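Local coordinates for protein transcriptional regulator (LacI family) (Clostridium acetobutylicum ATCC 824, PDB 3G85) that probably acts as a LacI-family transcription factor that binds cis-regulatory DNA, with a periplasmic-binding-protein-like portion as the fragment crystallised, at residues Y104-V109 against P267-F272. Residues are numbered along the deposited sequence; the frame is centred on the assembly and turned at random.
Sequences YSSVNV and PTSILF
S106 and N108 each turn both N-H and C=O to 267-272, giving a parallel ladder of hydrogen bonds: S106 N to T268 O (2.9 Å), I270 N to S106 O (3.0 Å), N108 N to I270 O (2.9 Å) and F272 N to N108 O (2.8 Å). Before the ladder begins, the S105 side chain accepts the bond from T268 N, almost straight (175°), at its OG, 3.0 Å away; the same OG is also hydrogen-bonded to N266 OD1. The F272 side chain runs back beside V107. Its CB lies 3.6 Å from N108 O, which sits at the ring edge, near its plane, beside CG and CD2; CE2 reaches V107 CG1 at 3.6 Å, the two side chains crossing obliquely. V107 CG1, anti to the backbone N (chi1 176°), is the branch that meets the ring. A water bridges the S106 and S269 hydroxyls, which both donate to it, and itself donates to Y104 O, all three at 2.7 Å. Strand 269-272 forms an edge of the six-stranded parallel sheet, the chain having returned to it after passing through the other sheet, as in periplasmic-binding-protein-like folds; strand 105-109 bonds to strand 94-97 beyond, and helix 245-260 covers the V107 and F272 face.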
ATOM      1  N   TYR A 104      -6.017   4.436  18.821  1.00 25.97           N
ATOM      2  CA  TYR A 104      -6.723   3.381  18.134  1.00 24.73           C
ATOM      3  C   TYR A 104      -5.797   2.221  17.830  1.00 23.57           C
ATOM      4  O   TYR A 104      -4.607   2.415  17.567  1.00 24.31           O
ATOM      5  CB  TYR A 104      -7.315   3.931  16.809  1.00 25.76           C
ATOM      6  CG  TYR A 104      -8.387   4.974  17.031  1.00 24.65           C
ATOM      7  CD1 TYR A 104      -9.687   4.598  17.344  1.00 28.11           C
ATOM      8  CD2 TYR A 104      -8.085   6.344  16.962  1.00 25.98           C
ATOM      9  CE1 TYR A 104     -10.683   5.563  17.556  1.00 25.59           C
ATOM     10  CE2 TYR A 104      -9.061   7.313  17.198  1.00 28.52           C
ATOM     11  CZ  TYR A 104     -10.358   6.905  17.486  1.00 25.36           C
ATOM     12  OH  TYR A 104     -11.366   7.820  17.723  1.00 31.24           O
ATOM     13  N   SER A 105      -6.357   1.012  17.852  1.00 23.27           N
ATOM     14  CA  SER A 105      -5.669  -0.189  17.373  1.00 21.90           C
ATOM     15  C   SER A 105      -5.467  -0.104  15.846  1.00 21.99           C
ATOM     16  O   SER A 105      -6.205   0.620  15.101  1.00 20.44           O
ATOM     17  CB  SER A 105      -6.446  -1.451  17.784  1.00 22.34           C
ATOM     18  OG  SER A 105      -6.564  -1.554  19.226  1.00 21.97           O
ATOM     19  N   SER A 106      -4.455  -0.804  15.366  1.00 20.88           N
ATOM     20  CA  SER A 106      -4.071  -0.680  13.975  1.00 21.23           C
ATOM     21  C   SER A 106      -3.426  -1.956  13.469  1.00 20.93           C
ATOM     22  O   SER A 106      -2.853  -2.741  14.248  1.00 19.89           O
ATOM     23  CB  SER A 106      -3.126   0.522  13.760  1.00 22.06           C
ATOM     24  OG  SER A 106      -1.904   0.366  14.490  1.00 20.52           O
ATOM     25  N   VAL A 107      -3.541  -2.168  12.150  1.00 20.25           N
ATOM     26  CA  VAL A 107      -2.810  -3.222  11.457  1.00 20.44           C
ATOM     27  C   VAL A 107      -1.995  -2.510  10.355  1.00 20.45           C
ATOM     28  O   VAL A 107      -2.578  -1.862   9.463  1.00 20.21           O
ATOM     29  CB  VAL A 107      -3.796  -4.307  10.878  1.00 20.88           C
ATOM     30  CG1 VAL A 107      -3.096  -5.352  10.070  1.00 20.22           C
ATOM     31  CG2 VAL A 107      -4.567  -5.027  12.007  1.00 20.69           C
ATOM     32  N   ASN A 108      -0.677  -2.596  10.445  1.00 19.16           N
ATOM     33  CA  ASN A 108       0.228  -1.775   9.630  1.00 20.51           C
ATOM     34  C   ASN A 108       1.290  -2.628   8.994  1.00 19.77           C
ATOM     35  O   ASN A 108       1.420  -3.807   9.316  1.00 20.78           O
ATOM     36  CB  ASN A 108       0.935  -0.699  10.468  1.00 20.61           C
ATOM     37  CG  ASN A 108      -0.014   0.109  11.365  1.00 25.63           C
ATOM     38  OD1 ASN A 108       0.343   0.435  12.501  1.00 34.99           O
ATOM     39  ND2 ASN A 108      -1.191   0.412  10.898  1.00 23.37           N
ATOM     40  N   VAL A 109       2.033  -2.052   8.054  1.00 20.33           N
ATOM     41  CA  VAL A 109       3.163  -2.769   7.486  1.00 20.35           C
ATOM     42  C   VAL A 109       4.387  -1.899   7.750  1.00 21.39           C
ATOM     43  O   VAL A 109       4.271  -0.687   7.935  1.00 21.86           O
ATOM     44  CB  VAL A 109       2.919  -3.137   5.985  1.00 20.97           C
ATOM     45  CG1 VAL A 109       2.894  -1.846   5.133  1.00 20.09           C
ATOM     46  CG2 VAL A 109       3.961  -4.171   5.462  1.00 20.87           C
ATOM     47  N   PRO A 267      -4.409   1.035  22.403  1.00 23.53           N
ATOM     48  CA  PRO A 267      -4.028   0.549  21.064  1.00 24.64           C
ATOM     49  C   PRO A 267      -3.274  -0.786  21.072  1.00 24.32           C
ATOM     50  O   PRO A 267      -2.280  -0.948  21.779  1.00 25.25           O
ATOM     51  CB  PRO A 267      -3.112   1.658  20.553  1.00 23.73           C
ATOM     52  CG  PRO A 267      -2.378   2.135  21.809  1.00 25.01           C
ATOM     53  CD  PRO A 267      -3.372   1.930  22.959  1.00 24.15           C
ATOM     54  N   THR A 268      -3.783  -1.738  20.308  1.00 22.95           N
ATOM     55  CA  THR A 268      -3.046  -2.918  19.923  1.00 22.62           C
ATOM     56  C   THR A 268      -2.572  -2.690  18.476  1.00 22.24           C
ATOM     57  O   THR A 268      -3.353  -2.282  17.612  1.00 20.88           O
ATOM     58  CB  THR A 268      -3.944  -4.163  20.070  1.00 23.05           C
ATOM     59  OG1 THR A 268      -4.102  -4.451  21.479  1.00 20.83           O
ATOM     60  CG2 THR A 268      -3.337  -5.377  19.349  1.00 21.47           C
ATOM     61  N   SER A 269      -1.291  -2.926  18.218  1.00 21.10           N
ATOM     62  CA  SER A 269      -0.680  -2.516  16.963  1.00 22.40           C
ATOM     63  C   SER A 269       0.054  -3.727  16.410  1.00 22.15           C
ATOM     64  O   SER A 269       1.057  -4.158  16.982  1.00 21.85           O
ATOM     65  CB  SER A 269       0.291  -1.343  17.187  1.00 23.68           C
ATOM     66  OG  SER A 269      -0.378  -0.317  17.922  1.00 27.33           O
ATOM     67  N   ILE A 270      -0.489  -4.293  15.334  1.00 20.66           N
ATOM     68  CA  ILE A 270       0.149  -5.397  14.626  1.00 20.85           C
ATOM     69  C   ILE A 270       0.955  -4.836  13.465  1.00 21.15           C
ATOM     70  O   ILE A 270       0.427  -4.080  12.623  1.00 22.07           O
ATOM     71  CB  ILE A 270      -0.870  -6.412  14.060  1.00 20.39           C
ATOM     72  CG1 ILE A 270      -1.905  -6.811  15.123  1.00 21.79           C
ATOM     73  CG2 ILE A 270      -0.140  -7.647  13.511  1.00 19.94           C
ATOM     74  CD1 ILE A 270      -1.295  -7.161  16.502  1.00 21.07           C
ATOM     75  N   LEU A 271       2.219  -5.225  13.409  1.00 20.19           N
ATOM     76  CA  LEU A 271       3.097  -4.760  12.386  1.00 19.94           C
ATOM     77  C   LEU A 271       3.522  -5.917  11.466  1.00 21.13           C
ATOM     78  O   LEU A 271       4.205  -6.824  11.910  1.00 21.08           O
ATOM     79  CB  LEU A 271       4.322  -4.086  13.023  1.00 20.63           C
ATOM     80  CG  LEU A 271       5.228  -3.319  12.061  1.00 18.93           C
ATOM     81  CD1 LEU A 271       4.515  -2.144  11.286  1.00 22.52           C
ATOM     82  CD2 LEU A 271       6.490  -2.796  12.791  1.00 21.04           C
ATOM     83  N   PHE A 272       3.099  -5.869  10.201  1.00 19.91           N
ATOM     84  CA  PHE A 272       3.457  -6.899   9.234  1.00 21.16           C
ATOM     85  C   PHE A 272       4.768  -6.610   8.576  1.00 21.43           C
ATOM     86  O   PHE A 272       5.190  -5.431   8.456  1.00 22.63           O
ATOM     87  CB  PHE A 272       2.403  -7.039   8.119  1.00 20.19           C
ATOM     88  CG  PHE A 272       1.211  -7.848   8.523  1.00 22.54           C
ATOM     89  CD1 PHE A 272       1.006  -9.113   7.973  1.00 24.99           C
ATOM     90  CD2 PHE A 272       0.322  -7.366   9.500  1.00 21.54           C
ATOM     91  CE1 PHE A 272      -0.094  -9.872   8.352  1.00 25.63           C
ATOM     92  CE2 PHE A 272      -0.777  -8.109   9.888  1.00 21.90           C
ATOM     93  CZ  PHE A 272      -0.979  -9.363   9.326  1.00 23.61           C
TER
HETATM   94  O   HOH W   1      -2.161   1.501  16.908  1.00 26.26           O